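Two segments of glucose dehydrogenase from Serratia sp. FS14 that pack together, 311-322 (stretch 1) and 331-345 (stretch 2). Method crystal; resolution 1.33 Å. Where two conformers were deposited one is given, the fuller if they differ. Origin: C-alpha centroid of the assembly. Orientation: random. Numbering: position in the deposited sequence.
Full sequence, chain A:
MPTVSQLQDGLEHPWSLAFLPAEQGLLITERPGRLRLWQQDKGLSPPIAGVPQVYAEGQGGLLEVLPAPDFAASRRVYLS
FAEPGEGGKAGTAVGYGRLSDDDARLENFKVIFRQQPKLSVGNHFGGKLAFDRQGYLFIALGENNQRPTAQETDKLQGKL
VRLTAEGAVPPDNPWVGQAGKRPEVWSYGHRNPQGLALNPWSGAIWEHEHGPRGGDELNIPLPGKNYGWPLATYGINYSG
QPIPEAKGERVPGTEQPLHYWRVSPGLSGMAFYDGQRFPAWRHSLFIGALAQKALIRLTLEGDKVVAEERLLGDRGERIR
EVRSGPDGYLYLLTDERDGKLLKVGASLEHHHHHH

Stretch 1 (311-322) LLGDRGERIREV
Stretch 2, residues 331-345: YLLTDERDGKLLKVG

Strand 319-322 runs antiparallel to strand 331-334, with 153° between their N-to-C directions and a closest approach of 4.7 Å, and strand 331-334 pairs in turn with 339-345. Ile 319 faces Thr 334 and Val 322 faces Leu 332 as non-hydrogen-bonded pairs (CA to CA 4.8 and 4.7 Å), whereas Glu 321 and Leu 333 form a hydrogen-bonded pair (CA to CA 5.0 Å). Between Ile 319 and Glu 321 the register slips by one residue, a beta bulge in which Arg 320, at phi/psi -97/-32, leaves extended geometry and directs its CA-to-CB bond toward the other stretch.

Three backbone hydrogen bonds hold the pairing: Asp 335 N to Arg 318 O (2.8 Å), Arg 320 N to Leu 333 O (2.9 Å) and Leu 333 N to Glu 321 O (3.2 Å). CA-H...O contacts supplement them, from Thr 334 CA to Arg 318 O (3.1 Å), Leu 332 CA to Glu 321 O (3.2 Å) and Val 322 CA to Tyr 331 O (3.4 Å).

The ionic interactions across the contact converge on Asp 335 (chi1 t), which follows strand 331-334. Its OD2 accepts from Arg 318 NH2 at 2.8 Å, near the guanidinium plane, and from Arg 320 NH2 at 3.0 Å, so one carboxylate oxygen bridges two arginines. Arg 318 (m, t, p; chi4 82°) adds weak bonds from NE to Asp 335 OD2 (3.3 Å) and Asp 335 O (3.2 Å). Arg 320 (t, p, p; chi4 -167°) places NE 2.9 Å from a water, which donates a weak bond to Asp 335 OD1 (2.8 Å).

Ahead of the strand, a type I turn from Leu 312 to Arg 315 is closed by Arg 315 N to Leu 312 O (3.1 Å). Glu 317 (m, t; chi3 145°) then reaches back to Arg 315 (m, t, p; chi4 90°), its OE2 lying 2.9 Å from Arg 315 NH2 in a salt bridge. The same OE2 lies 3.4 Å from Leu 342 CD1. Glu 317 OE1 also comes within 4.1 Å of the like-charged Glu 336 OE2, which accepts from Thr 334 OG1 at 2.8 Å; Thr 334 OG1 in turn accepts from Lys 340 N at 2.9 Å.

Apolar packing gathers around Leu 332 (m, t), on the sheet face shared with Ile 319, Val 322 and Thr 334. Leu 332 CD1 meets Leu 312 CD1 at 3.6 Å and Ile 319 CG2 at 4.0 Å, while Leu 332 CD2 meets Val 322 CG1 at 3.8 Å. Ile 319 (m, m) also brings CD1 to 4.0 Å from Thr 334 CG2.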

ATOM      1  N   LEU A 311       6.329   6.290 -17.913  1.00 11.64           N
ATOM      2  CA  LEU A 311       7.297   5.304 -18.367  1.00 10.79           C
ATOM      3  C   LEU A 311       6.586   3.973 -18.567  1.00 12.38           C
ATOM      4  O   LEU A 311       5.548   3.710 -17.958  1.00 11.60           O
ATOM      5  CB  LEU A 311       8.443   5.111 -17.344  1.00 15.57           C
ATOM      6  CG  LEU A 311       9.274   6.333 -16.943  1.00 18.75           C
ATOM      7  CD1 LEU A 311       8.564   7.171 -15.884  1.00 23.56           C
ATOM      8  CD2 LEU A 311      10.624   5.880 -16.409  1.00 28.74           C
ATOM      9  N   LEU A 312       7.162   3.122 -19.405  1.00 11.22           N
ATOM     10  CA  LEU A 312       6.709   1.718 -19.625  1.00 12.48           C
ATOM     11  C   LEU A 312       5.322   1.630 -20.264  1.00 12.12           C
ATOM     12  O   LEU A 312       4.777   0.590 -20.286  1.00 12.73           O
ATOM     13  CB  LEU A 312       6.711   0.928 -18.309  1.00 12.65           C
ATOM     14  CG  LEU A 312       7.953   1.013 -17.429  1.00 15.17           C
ATOM     15  CD1 LEU A 312       7.844   0.066 -16.247  1.00 17.12           C
ATOM     16  CD2 LEU A 312       9.217   0.730 -18.205  1.00 18.76           C
ATOM     17  N   GLY A 313       4.876   2.696 -20.918  1.00 13.25           N
ATOM     18  CA  GLY A 313       3.541   2.716 -21.556  1.00 14.18           C
ATOM     19  C   GLY A 313       3.379   1.792 -22.761  1.00 12.44           C
ATOM     20  O   GLY A 313       2.278   1.614 -23.154  1.00 15.36           O
ATOM     21  N   ASP A 314       4.447   1.285 -23.330  0.50 12.76           N
ATOM     22  CA  ASP A 314       4.385   0.362 -24.487  0.50 15.78           C
ATOM     23  C   ASP A 314       4.537  -1.093 -24.023  0.50 16.13           C
ATOM     24  O   ASP A 314       4.400  -1.967 -24.857  0.50 18.00           O
ATOM     25  CB  ASP A 314       5.594   0.642 -25.369  0.50 17.87           C
ATOM     26  CG  ASP A 314       6.862   0.289 -24.611  0.50 26.92           C
ATOM     27  OD1 ASP A 314       7.083   0.851 -23.562  0.50 23.42           O
ATOM     28  OD2 ASP A 314       7.568  -0.589 -25.061  0.50 40.21           O
ATOM     29  N   ARG A 315       4.569  -1.353 -22.721  1.00 13.09           N
ATOM     30  CA  ARG A 315       4.794  -2.733 -22.304  1.00 14.95           C
ATOM     31  C   ARG A 315       3.515  -3.504 -22.010  1.00 11.62           C
ATOM     32  O   ARG A 315       3.534  -4.743 -22.039  1.00 16.04           O
ATOM     33  CB  ARG A 315       5.758  -2.781 -21.118  1.00 15.77           C
ATOM     34  CG  ARG A 315       7.168  -2.345 -21.506  1.00 19.81           C
ATOM     35  CD  ARG A 315       8.109  -2.364 -20.321  1.00 21.40           C
ATOM     36  NE  ARG A 315       8.016  -3.625 -19.600  1.00 20.09           N
ATOM     37  CZ  ARG A 315       8.750  -4.700 -19.865  1.00 21.18           C
ATOM     38  NH1 ARG A 315       9.666  -4.668 -20.830  1.00 21.06           N
ATOM     39  NH2 ARG A 315       8.573  -5.805 -19.160  1.00 23.07           N
ATOM     40  N   GLY A 316       2.408  -2.821 -21.738  1.00 12.05           N
ATOM     41  CA  GLY A 316       1.150  -3.517 -21.566  1.00 13.78           C
ATOM     42  C   GLY A 316       0.993  -4.251 -20.253  1.00 12.51           C
ATOM     43  O   GLY A 316       0.152  -5.150 -20.168  1.00 14.25           O
ATOM     44  N   GLU A 317       1.753  -3.879 -19.223  1.00 12.18           N
ATOM     45  CA  GLU A 317       1.705  -4.542 -17.925  1.00 12.55           C
ATOM     46  C   GLU A 317       1.091  -3.625 -16.871  1.00 11.60           C
ATOM     47  O   GLU A 317       1.445  -2.445 -16.773  1.00 11.39           O
ATOM     48  CB  GLU A 317       3.109  -4.991 -17.519  1.00 13.70           C
ATOM     49  CG  GLU A 317       3.655  -6.063 -18.463  1.00 16.80           C
ATOM     50  CD  GLU A 317       5.124  -6.401 -18.261  1.00 18.32           C
ATOM     51  OE1 GLU A 317       5.476  -7.588 -18.442  1.00 21.00           O
ATOM     52  OE2 GLU A 317       5.931  -5.508 -17.955  1.00 18.83           O
ATOM     53  N   ARG A 318       0.170  -4.184 -16.087  1.00 11.84           N
ATOM     54  CA  ARG A 318      -0.429  -3.492 -14.953  1.00 10.44           C
ATOM     55  C   ARG A 318       0.584  -3.432 -13.818  1.00  9.42           C
ATOM     56  O   ARG A 318       1.010  -4.474 -13.312  1.00 11.99           O
ATOM     57  CB  ARG A 318      -1.652  -4.280 -14.500  1.00 11.00           C
ATOM     58  CG  ARG A 318      -2.751  -4.341 -15.558  1.00 12.24           C
ATOM     59  CD  ARG A 318      -3.767  -5.434 -15.249  1.00 15.81           C
ATOM     60  NE  ARG A 318      -4.209  -5.434 -13.854  1.00 20.08           N
ATOM     61  CZ  ARG A 318      -5.160  -4.639 -13.371  1.00 18.06           C
ATOM     62  NH1 ARG A 318      -5.770  -3.764 -14.162  1.00 19.36           N
ATOM     63  NH2 ARG A 318      -5.497  -4.710 -12.089  1.00 20.61           N
ATOM     64  N   ILE A 319       0.985  -2.233 -13.408  1.00  9.94           N
ATOM     65  CA  ILE A 319       2.040  -2.089 -12.402  1.00  9.89           C
ATOM     66  C   ILE A 319       1.403  -2.014 -11.017  1.00 10.13           C
ATOM     67  O   ILE A 319       0.709  -1.046 -10.694  1.00 10.13           O
ATOM     68  CB  ILE A 319       2.959  -0.896 -12.686  1.00  9.59           C
ATOM     69  CG1 ILE A 319       3.581  -1.000 -14.091  1.00 11.53           C
ATOM     70  CG2 ILE A 319       4.052  -0.806 -11.619  1.00 10.93           C
ATOM     71  CD1 ILE A 319       4.234  -2.344 -14.397  1.00 14.27           C
ATOM     72  N   ARG A 320       1.637  -3.047 -10.210  1.00  9.25           N
ATOM     73  CA  ARG A 320       1.001  -3.223  -8.912  1.00  8.66           C
ATOM     74  C   ARG A 320       1.862  -2.745  -7.750  1.00  9.51           C
ATOM     75  O   ARG A 320       1.328  -2.272  -6.732  1.00  9.42           O
ATOM     76  CB  ARG A 320       0.687  -4.715  -8.727  1.00  9.28           C
ATOM     77  CG  ARG A 320       0.379  -5.195  -7.305  1.00  9.86           C
ATOM     78  CD  ARG A 320      -0.964  -4.709  -6.763  1.00 10.05           C
ATOM     79  NE  ARG A 320      -2.109  -5.304  -7.444  1.00 10.00           N
ATOM     80  CZ  ARG A 320      -3.356  -4.853  -7.331  1.00 12.45           C
ATOM     81  NH1 ARG A 320      -3.623  -3.801  -6.568  1.00 13.16           N
ATOM     82  NH2 ARG A 320      -4.338  -5.444  -7.995  1.00 14.36           N
ATOM     83  N   GLU A 321       3.180  -2.863  -7.866  1.00  8.38           N
ATOM     84  CA  GLU A 321       4.083  -2.606  -6.749  1.00  8.95           C
ATOM     85  C   GLU A 321       5.320  -1.903  -7.274  1.00  9.35           C
ATOM     86  O   GLU A 321       5.770  -2.186  -8.390  1.00 10.79           O
ATOM     87  CB  GLU A 321       4.509  -3.934  -6.090  1.00 10.56           C
ATOM     88  CG  GLU A 321       5.571  -3.815  -4.968  1.00 12.01           C
ATOM     89  CD  GLU A 321       5.017  -3.188  -3.692  1.00 11.75           C
ATOM     90  OE1 GLU A 321       4.434  -2.086  -3.758  1.00 11.82           O
ATOM     91  OE2 GLU A 321       5.166  -3.791  -2.605  1.00 11.81           O
ATOM     92  N   VAL A 322       5.844  -0.964  -6.481  1.00 10.69           N
ATOM     93  CA  VAL A 322       7.073  -0.238  -6.792  1.00 10.89           C
ATOM     94  C   VAL A 322       7.902  -0.133  -5.523  1.00 10.19           C
ATOM     95  O   VAL A 322       7.413   0.364  -4.502  1.00 11.11           O
ATOM     96  CB  VAL A 322       6.761   1.197  -7.261  1.00 13.05           C
ATOM     97  CG1 VAL A 322       8.034   1.867  -7.746  1.00 15.00           C
ATOM     98  CG2 VAL A 322       5.689   1.224  -8.343  1.00 13.77           C
ATOM     99  N   TYR A 331      12.211  -1.764  -8.451  1.00 11.57           N
ATOM    100  CA  TYR A 331      11.698  -3.119  -8.571  1.00 12.08           C
ATOM    101  C   TYR A 331      10.176  -3.067  -8.611  1.00 10.62           C
ATOM    102  O   TYR A 331       9.549  -2.440  -7.749  1.00 12.35           O
ATOM    103  CB  TYR A 331      12.200  -3.994  -7.413  1.00 12.02           C
ATOM    104  CG  TYR A 331      13.667  -4.351  -7.549  1.00 12.55           C
ATOM    105  CD1 TYR A 331      14.659  -3.418  -7.266  1.00 13.73           C
ATOM    106  CD2 TYR A 331      14.053  -5.605  -7.991  1.00 15.93           C
ATOM    107  CE1 TYR A 331      16.007  -3.741  -7.412  1.00 16.37           C
ATOM    108  CE2 TYR A 331      15.389  -5.937  -8.132  1.00 19.11           C
ATOM    109  CZ  TYR A 331      16.356  -5.002  -7.844  1.00 17.27           C
ATOM    110  OH  TYR A 331      17.688  -5.347  -7.989  1.00 22.03           O
ATOM    111  N   LEU A 332       9.587  -3.705  -9.621  1.00 10.13           N
ATOM    112  CA  LEU A 332       8.151  -3.667  -9.851  1.00  9.60           C
ATOM    113  C   LEU A 332       7.580  -5.073  -9.873  1.00  8.51           C
ATOM    114  O   LEU A 332       8.277  -6.039 -10.212  1.00 10.75           O
ATOM    115  CB  LEU A 332       7.818  -3.033 -11.215  1.00 10.52           C
ATOM    116  CG  LEU A 332       8.458  -1.703 -11.607  1.00 13.87           C
ATOM    117  CD1 LEU A 332       7.854  -1.188 -12.913  1.00 13.79           C
ATOM    118  CD2 LEU A 332       8.347  -0.664 -10.521  1.00 18.80           C
ATOM    119  N   LEU A 333       6.289  -5.179  -9.532  1.00  9.23           N
ATOM    120  CA  LEU A 333       5.503  -6.382  -9.776  1.00  9.59           C
ATOM    121  C   LEU A 333       4.363  -6.049 -10.719  1.00  9.04           C
ATOM    122  O   LEU A 333       3.784  -4.960 -10.639  1.00  9.33           O
ATOM    123  CB  LEU A 333       4.885  -6.932  -8.489  1.00  9.23           C
ATOM    124  CG  LEU A 333       5.871  -7.355  -7.399  1.00  9.22           C
ATOM    125  CD1 LEU A 333       5.152  -7.667  -6.077  1.00 10.89           C
ATOM    126  CD2 LEU A 333       6.711  -8.539  -7.850  1.00 11.97           C
ATOM    127  N   THR A 334       4.034  -6.981 -11.608  1.00  9.32           N
ATOM    128  CA  THR A 334       2.928  -6.795 -12.541  1.00  9.37           C
ATOM    129  C   THR A 334       1.736  -7.642 -12.125  1.00 11.27           C
ATOM    130  O   THR A 334       1.895  -8.788 -11.694  1.00 13.26           O
ATOM    131  CB  THR A 334       3.320  -7.072 -14.002  1.00 11.52           C
ATOM    132  OG1 THR A 334       3.492  -8.483 -14.208  1.00 13.28           O
ATOM    133  CG2 THR A 334       4.597  -6.348 -14.355  1.00 14.28           C
ATOM    134  N   ASP A 335       0.538  -7.064 -12.242  1.00 11.23           N
ATOM    135  CA  ASP A 335      -0.686  -7.698 -11.736  1.00 11.19           C
ATOM    136  C   ASP A 335      -1.367  -8.481 -12.852  1.00 13.08           C
ATOM    137  O   ASP A 335      -2.289  -8.008 -13.517  1.00 14.50           O
ATOM    138  CB  ASP A 335      -1.642  -6.667 -11.149  1.00 15.41           C
ATOM    139  CG  ASP A 335      -2.951  -7.295 -10.682  1.00 15.78           C
ATOM    140  OD1 ASP A 335      -2.921  -8.480 -10.277  1.00 17.71           O
ATOM    141  OD2 ASP A 335      -4.006  -6.625 -10.741  1.00 18.83           O
ATOM    142  N   GLU A 336      -0.917  -9.717 -13.027  1.00 12.69           N
ATOM    143  CA  GLU A 336      -1.502 -10.624 -14.005  1.00 13.77           C
ATOM    144  C   GLU A 336      -1.299 -12.047 -13.519  1.00 13.39           C
ATOM    145  O   GLU A 336      -0.575 -12.297 -12.552  1.00 13.39           O
ATOM    146  CB  GLU A 336      -0.880 -10.437 -15.390  1.00 18.71           C
ATOM    147  CG  GLU A 336       0.615 -10.561 -15.371  1.00 19.32           C
ATOM    148  CD  GLU A 336       1.277 -10.130 -16.662  1.00 27.28           C
ATOM    149  OE1 GLU A 336       0.928 -10.684 -17.728  1.00 29.83           O
ATOM    150  OE2 GLU A 336       2.157  -9.242 -16.607  1.00 24.42           O
ATOM    151  N   ARG A 337      -1.959 -12.987 -14.201  1.00 14.26           N
ATOM    152  CA  ARG A 337      -1.817 -14.401 -13.861  1.00 14.83           C
ATOM    153  C   ARG A 337      -0.372 -14.868 -14.017  1.00 14.31           C
ATOM    154  O   ARG A 337       0.163 -15.577 -13.153  1.00 17.29           O
ATOM    155  CB  ARG A 337      -2.745 -15.230 -14.747  1.00 21.16           C
ATOM    156  CG  ARG A 337      -3.112 -16.577 -14.180  1.00 32.05           C
ATOM    157  CD  ARG A 337      -3.950 -17.354 -15.163  1.00 38.61           C
ATOM    158  NE  ARG A 337      -5.267 -17.656 -14.645  1.00 46.13           N
ATOM    159  CZ  ARG A 337      -6.256 -18.187 -15.360  1.00 49.61           C
ATOM    160  NH1 ARG A 337      -7.439 -18.439 -14.807  1.00 48.45           N
ATOM    161  NH2 ARG A 337      -6.052 -18.481 -16.642  1.00 44.24           N
ATOM    162  N   ASP A 338       0.265 -14.495 -15.126  1.00 14.64           N
ATOM    163  CA  ASP A 338       1.702 -14.701 -15.317  1.00 12.56           C
ATOM    164  C   ASP A 338       2.438 -13.424 -14.910  1.00 13.62           C
ATOM    165  O   ASP A 338       3.025 -12.706 -15.722  1.00 15.16           O
ATOM    166  CB  ASP A 338       1.995 -15.103 -16.765  1.00 14.67           C
ATOM    167  CG  ASP A 338       3.461 -15.425 -17.003  1.00 20.15           C
ATOM    168  OD1 ASP A 338       4.189 -15.730 -16.035  1.00 19.43           O
ATOM    169  OD2 ASP A 338       3.895 -15.360 -18.174  1.00 24.17           O
ATOM    170  N   GLY A 339       2.379 -13.144 -13.609  1.00 12.81           N
ATOM    171  CA  GLY A 339       2.940 -11.911 -13.095  1.00 12.71           C
ATOM    172  C   GLY A 339       4.453 -11.934 -13.096  1.00 10.18           C
ATOM    173  O   GLY A 339       5.084 -12.987 -12.979  1.00 12.15           O
ATOM    174  N   LYS A 340       5.034 -10.743 -13.203  1.00 11.45           N
ATOM    175  CA  LYS A 340       6.469 -10.574 -13.375  1.00 11.34           C
ATOM    176  C   LYS A 340       7.069  -9.725 -12.257  1.00 11.22           C
ATOM    177  O   LYS A 340       6.422  -8.815 -11.721  1.00 11.43           O
ATOM    178  CB  LYS A 340       6.783  -9.877 -14.712  1.00 12.35           C
ATOM    179  CG  LYS A 340       6.079 -10.457 -15.946  1.00 17.08           C
ATOM    180  CD  LYS A 340       6.429 -11.910 -16.199  1.00 15.19           C
ATOM    181  CE  LYS A 340       6.077 -12.326 -17.635  1.00 16.97           C
ATOM    182  NZ  LYS A 340       4.615 -12.193 -17.896  1.00 22.20           N
ATOM    183  N   LEU A 341       8.330 -10.023 -11.937  1.00 11.29           N
ATOM    184  CA  LEU A 341       9.200  -9.147 -11.168  1.00 10.83           C
ATOM    185  C   LEU A 341      10.135  -8.460 -12.157  1.00 10.74           C
ATOM    186  O   LEU A 341      10.840  -9.139 -12.916  1.00 12.47           O
ATOM    187  CB  LEU A 341      10.013  -9.970 -10.165  1.00 12.20           C
ATOM    188  CG  LEU A 341      11.119  -9.248  -9.391  1.00 10.90           C
ATOM    189  CD1 LEU A 341      10.538  -8.228  -8.419  1.00 12.44           C
ATOM    190  CD2 LEU A 341      11.972 -10.282  -8.649  1.00 13.16           C
ATOM    191  N   LEU A 342      10.134  -7.129 -12.161  1.00 11.27           N
ATOM    192  CA  LEU A 342      10.924  -6.339 -13.099  1.00 12.40           C
ATOM    193  C   LEU A 342      11.928  -5.472 -12.359  1.00 11.50           C
ATOM    194  O   LEU A 342      11.621  -4.901 -11.305  1.00 13.00           O
ATOM    195  CB  LEU A 342      10.030  -5.398 -13.913  1.00 12.53           C
ATOM    196  CG  LEU A 342       8.874  -6.042 -14.672  1.00 12.25           C
ATOM    197  CD1 LEU A 342       8.044  -4.973 -15.368  1.00 13.21           C
ATOM    198  CD2 LEU A 342       9.376  -7.080 -15.671  1.00 14.33           C
ATOM    199  N   LYS A 343      13.113  -5.335 -12.940  1.00 12.84           N
ATOM    200  CA  LYS A 343      14.151  -4.439 -12.449  1.00 12.79           C
ATOM    201  C   LYS A 343      14.303  -3.312 -13.467  1.00 13.68           C
ATOM    202  O   LYS A 343      14.555  -3.569 -14.652  1.00 15.15           O
ATOM    203  CB  LYS A 343      15.456  -5.216 -12.293  1.00 14.15           C
ATOM    204  CG  LYS A 343      16.630  -4.423 -11.771  1.00 17.96           C
ATOM    205  CD  LYS A 343      17.841  -5.345 -11.681  1.00 25.78           C
ATOM    206  CE  LYS A 343      19.145  -4.584 -11.649  1.00 29.31           C
ATOM    207  NZ  LYS A 343      20.317  -5.505 -11.588  1.00 29.80           N
ATOM    208  N   VAL A 344      14.126  -2.097 -12.987  1.00 13.25           N
ATOM    209  CA  VAL A 344      14.027  -0.927 -13.895  1.00 13.12           C
ATOM    210  C   VAL A 344      15.049   0.136 -13.536  1.00 14.70           C
ATOM    211  O   VAL A 344      15.190   0.468 -12.406  1.00 13.83           O
ATOM    212  CB  VAL A 344      12.608  -0.335 -13.855  1.00 15.39           C
ATOM    213  CG1 VAL A 344      12.512   0.847 -14.789  1.00 16.59           C
ATOM    214  CG2 VAL A 344      11.558  -1.366 -14.216  1.00 14.53           C
ATOM    215  N   GLY A 345      15.740   0.618 -14.564  1.00 15.11           N
ATOM    216  CA  GLY A 345      16.775   1.648 -14.410  1.00 17.20           C
ATOM    217  C   GLY A 345      16.578   2.780 -15.401  1.00 17.40           C
ATOM    218  O   GLY A 345      15.901   2.628 -16.349  1.00 17.99           O
TER
HETATM  219  O   HOH W   1      -1.995  -8.160  -7.637  1.00 15.74           O